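Lin1840 protein (Listeria innocua serovar 6a, PDB 4ZO7) is a family 3 glycoside hydrolase that probably releases beta-D-glucose from the non-reducing ends of beta-glucosides. Local coordinates at residues Y205-M210 with F238-G243. The protein carries 2 engineered substitutions. Numbering follows the deposited sequence.
Sequences YNTVNM and FNVVDG. With GLC (alpha-D-glucopyranose), chain I.
At the rim of the glucose-binding pocket of the TIM-barrel-like domain, Tyr-205 and Phe-238 form a T-shaped pair that begins the contact between the loop after strand 187-193 and the segment following strand 233-236. The Tyr-205 edge, through CD1 and CE1, meets the Phe-238 face, with CE1 3.8 Å from Phe-238 CD2 and the ring planes at 83°. The Tyr-205 hydroxyl is hydrogen-bonded to Glu-473. Phe-238 CE2 lies 3.2 Å from O2 of the bound alpha-D-glucopyranose, approached obliquely.

Beyond the rings the two backbones run roughly parallel without a direct hydrogen bond, and water joins them instead. One water donates to the carbonyl oxygens of both Tyr-205 and Phe-238; a second donates to Tyr-205 O and accepts from Val-240 N. Val-208 fills the middle: its CG2, set anti to the carbonyl carbon, lies 3.7 Å from both CB and ND2 of Asn-239. That amide is held by two acceptors, Ala-194 O and Val-240 O, the latter 2.9 Å from ND2, which sits above the carbonyl plane. Val-240 CG2 packs against the Val-208 backbone, 3.5 Å from its O.

Asn-209 ND2 comes within 3.7 Å of Asp-242 OD1, their planes 65° apart. Asn-209 OD1 is hydrogen-bonded to the backbone N of Ser-211 of the second subunit, and Asp-242 OD1 to its hydroxyl and, in a salt bridge, to Arg-213 of that subunit. Bordering the sugar at Phe-238 and flanked by the second subunit from ring pair to Asp-242, the arrangement joins loops after neighbouring parallel strands of a TIM-barrel-like domain, the second entering the small hairpin 240-241/244-245.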
loop_
_atom_site.group_PDB
_atom_site.type_symbol
_atom_site.label_atom_id
_atom_site.label_comp_id
_atom_site.label_asym_id
_atom_site.label_seq_id
_atom_site.Cartn_x
_atom_site.Cartn_y
_atom_site.Cartn_z
ATOM N N TYR A 205 0.458 -13.150 4.870
ATOM C CA TYR A 205 -0.007 -13.032 6.253
ATOM C C TYR A 205 0.202 -11.657 6.840
ATOM O O TYR A 205 -0.087 -11.464 8.034
ATOM C CB TYR A 205 0.585 -14.087 7.241
ATOM C CG TYR A 205 0.722 -15.504 6.697
ATOM C CD1 TYR A 205 -0.374 -16.307 6.565
ATOM C CD2 TYR A 205 1.983 -16.035 6.322
ATOM C CE1 TYR A 205 -0.268 -17.593 6.098
ATOM C CE2 TYR A 205 2.104 -17.331 5.865
ATOM C CZ TYR A 205 0.967 -18.092 5.720
ATOM O OH TYR A 205 1.002 -19.393 5.252
ATOM N N ASN A 206 0.666 -10.700 6.038
ATOM C CA ASN A 206 1.050 -9.434 6.601
ATOM C C ASN A 206 -0.186 -8.594 6.964
ATOM O O ASN A 206 -1.329 -8.853 6.501
ATOM C CB ASN A 206 1.998 -8.679 5.633
ATOM C CG ASN A 206 2.916 -7.675 6.322
ATOM O OD1 ASN A 206 3.132 -7.698 7.545
ATOM N ND2 ASN A 206 3.454 -6.769 5.533
ATOM N N THR A 207 0.096 -7.575 7.773
ATOM C CA THR A 207 -0.812 -6.495 8.153
ATOM C C THR A 207 -1.745 -6.039 7.034
ATOM O O THR A 207 -1.335 -5.804 5.905
ATOM C CB THR A 207 0.034 -5.307 8.500
ATOM O OG1 THR A 207 0.899 -5.687 9.588
ATOM C CG2 THR A 207 -0.845 -4.072 8.856
ATOM N N VAL A 208 -3.024 -5.948 7.372
ATOM C CA VAL A 208 -4.000 -5.264 6.547
ATOM C C VAL A 208 -4.505 -4.051 7.318
ATOM O O VAL A 208 -4.794 -4.167 8.525
ATOM C CB VAL A 208 -5.199 -6.202 6.273
ATOM C CG1 VAL A 208 -6.370 -5.414 5.712
ATOM C CG2 VAL A 208 -4.801 -7.324 5.306
ATOM N N ASN A 209 -4.617 -2.905 6.635
ATOM C CA ASN A 209 -5.265 -1.730 7.238
ATOM C C ASN A 209 -5.964 -0.897 6.165
ATOM O O ASN A 209 -5.375 -0.603 5.117
ATOM C CB ASN A 209 -4.314 -0.858 8.010
ATOM C CG ASN A 209 -5.027 0.240 8.797
ATOM O OD1 ASN A 209 -5.105 1.368 8.351
ATOM N ND2 ASN A 209 -5.576 -0.110 9.950
ATOM N N MET A 210 -7.243 -0.661 6.418
ATOM C CA MET A 210 -8.068 0.244 5.679
ATOM C C MET A 210 -9.127 0.846 6.606
ATOM O O MET A 210 -9.358 0.356 7.704
ATOM C CB MET A 210 -8.724 -0.434 4.470
ATOM C CG MET A 210 -9.841 -1.358 4.752
ATOM S SD MET A 210 -9.393 -3.061 5.030
ATOM C CE MET A 210 -8.470 -3.478 3.515
ATOM N N PHE A 238 -6.396 -14.981 8.340
ATOM C CA PHE A 238 -5.117 -14.789 9.044
ATOM C C PHE A 238 -4.739 -13.396 9.551
ATOM O O PHE A 238 -4.026 -13.278 10.624
ATOM C CB PHE A 238 -3.980 -15.324 8.144
ATOM C CG PHE A 238 -3.960 -16.871 8.066
ATOM C CD1 PHE A 238 -3.967 -17.613 9.206
ATOM C CD2 PHE A 238 -4.001 -17.531 6.873
ATOM C CE1 PHE A 238 -3.952 -18.997 9.190
ATOM C CE2 PHE A 238 -3.957 -18.923 6.809
ATOM C CZ PHE A 238 -3.930 -19.657 7.976
ATOM N N ASN A 239 -5.133 -12.379 8.764
ATOM C CA ASN A 239 -4.717 -10.964 8.990
ATOM C C ASN A 239 -5.458 -10.272 10.104
ATOM O O ASN A 239 -6.600 -10.597 10.439
ATOM C CB ASN A 239 -4.961 -10.120 7.760
ATOM C CG ASN A 239 -6.391 -10.291 7.204
ATOM O OD1 ASN A 239 -6.737 -11.350 6.693
ATOM N ND2 ASN A 239 -7.219 -9.255 7.326
ATOM N N VAL A 240 -4.810 -9.272 10.649
ATOM C CA VAL A 240 -5.524 -8.273 11.425
ATOM C C VAL A 240 -6.552 -7.565 10.569
ATOM O O VAL A 240 -6.306 -7.358 9.389
ATOM C CB VAL A 240 -4.570 -7.193 12.009
ATOM C CG1 VAL A 240 -3.643 -7.785 13.079
ATOM C CG2 VAL A 240 -3.770 -6.456 10.907
ATOM N N VAL A 241 -7.669 -7.182 11.202
ATOM C CA VAL A 241 -8.620 -6.172 10.690
ATOM C C VAL A 241 -8.641 -5.041 11.698
ATOM O O VAL A 241 -8.870 -5.242 12.893
ATOM C CB VAL A 241 -9.982 -6.789 10.478
ATOM C CG1 VAL A 241 -11.097 -5.747 10.158
ATOM C CG2 VAL A 241 -9.842 -7.894 9.430
ATOM N N ASP A 242 -8.255 -3.862 11.213
ATOM C CA ASP A 242 -7.984 -2.717 12.079
ATOM C C ASP A 242 -7.352 -3.103 13.439
ATOM O O ASP A 242 -7.805 -2.724 14.531
ATOM C CB ASP A 242 -9.268 -1.940 12.297
ATOM C CG ASP A 242 -9.024 -0.541 12.740
ATOM O OD1 ASP A 242 -7.863 -0.146 12.812
ATOM O OD2 ASP A 242 -10.009 0.153 13.059
ATOM N N GLY A 243 -6.281 -3.862 13.353
ATOM C CA GLY A 243 -5.431 -4.067 14.477
ATOM C C GLY A 243 -5.751 -5.299 15.241
ATOM O O GLY A 243 -4.947 -5.687 16.074
HETATM C C1 GLC I . -5.825 -22.331 5.614
HETATM C C2 GLC I . -5.990 -21.455 4.341
HETATM C C3 GLC I . -7.325 -21.738 3.647
HETATM C C4 GLC I . -7.586 -23.231 3.483
HETATM C C5 GLC I . -7.420 -23.927 4.816
HETATM C C6 GLC I . -7.659 -25.440 4.701
HETATM O O1 GLC I . -6.647 -21.953 6.716
HETATM O O2 GLC I . -5.986 -20.070 4.590
HETATM O O3 GLC I . -7.425 -21.057 2.417
HETATM O O4 GLC I . -8.895 -23.379 3.048
HETATM O O5 GLC I . -6.107 -23.696 5.318
HETATM O O6 GLC I . -6.646 -25.982 3.919
HETATM O O HOH W 1 -1.150 -13.262 10.213
HETATM O O HOH W 2 -1.930 -9.321 9.609
HETATM O O HOH W 3 -8.321 -3.177 8.488
#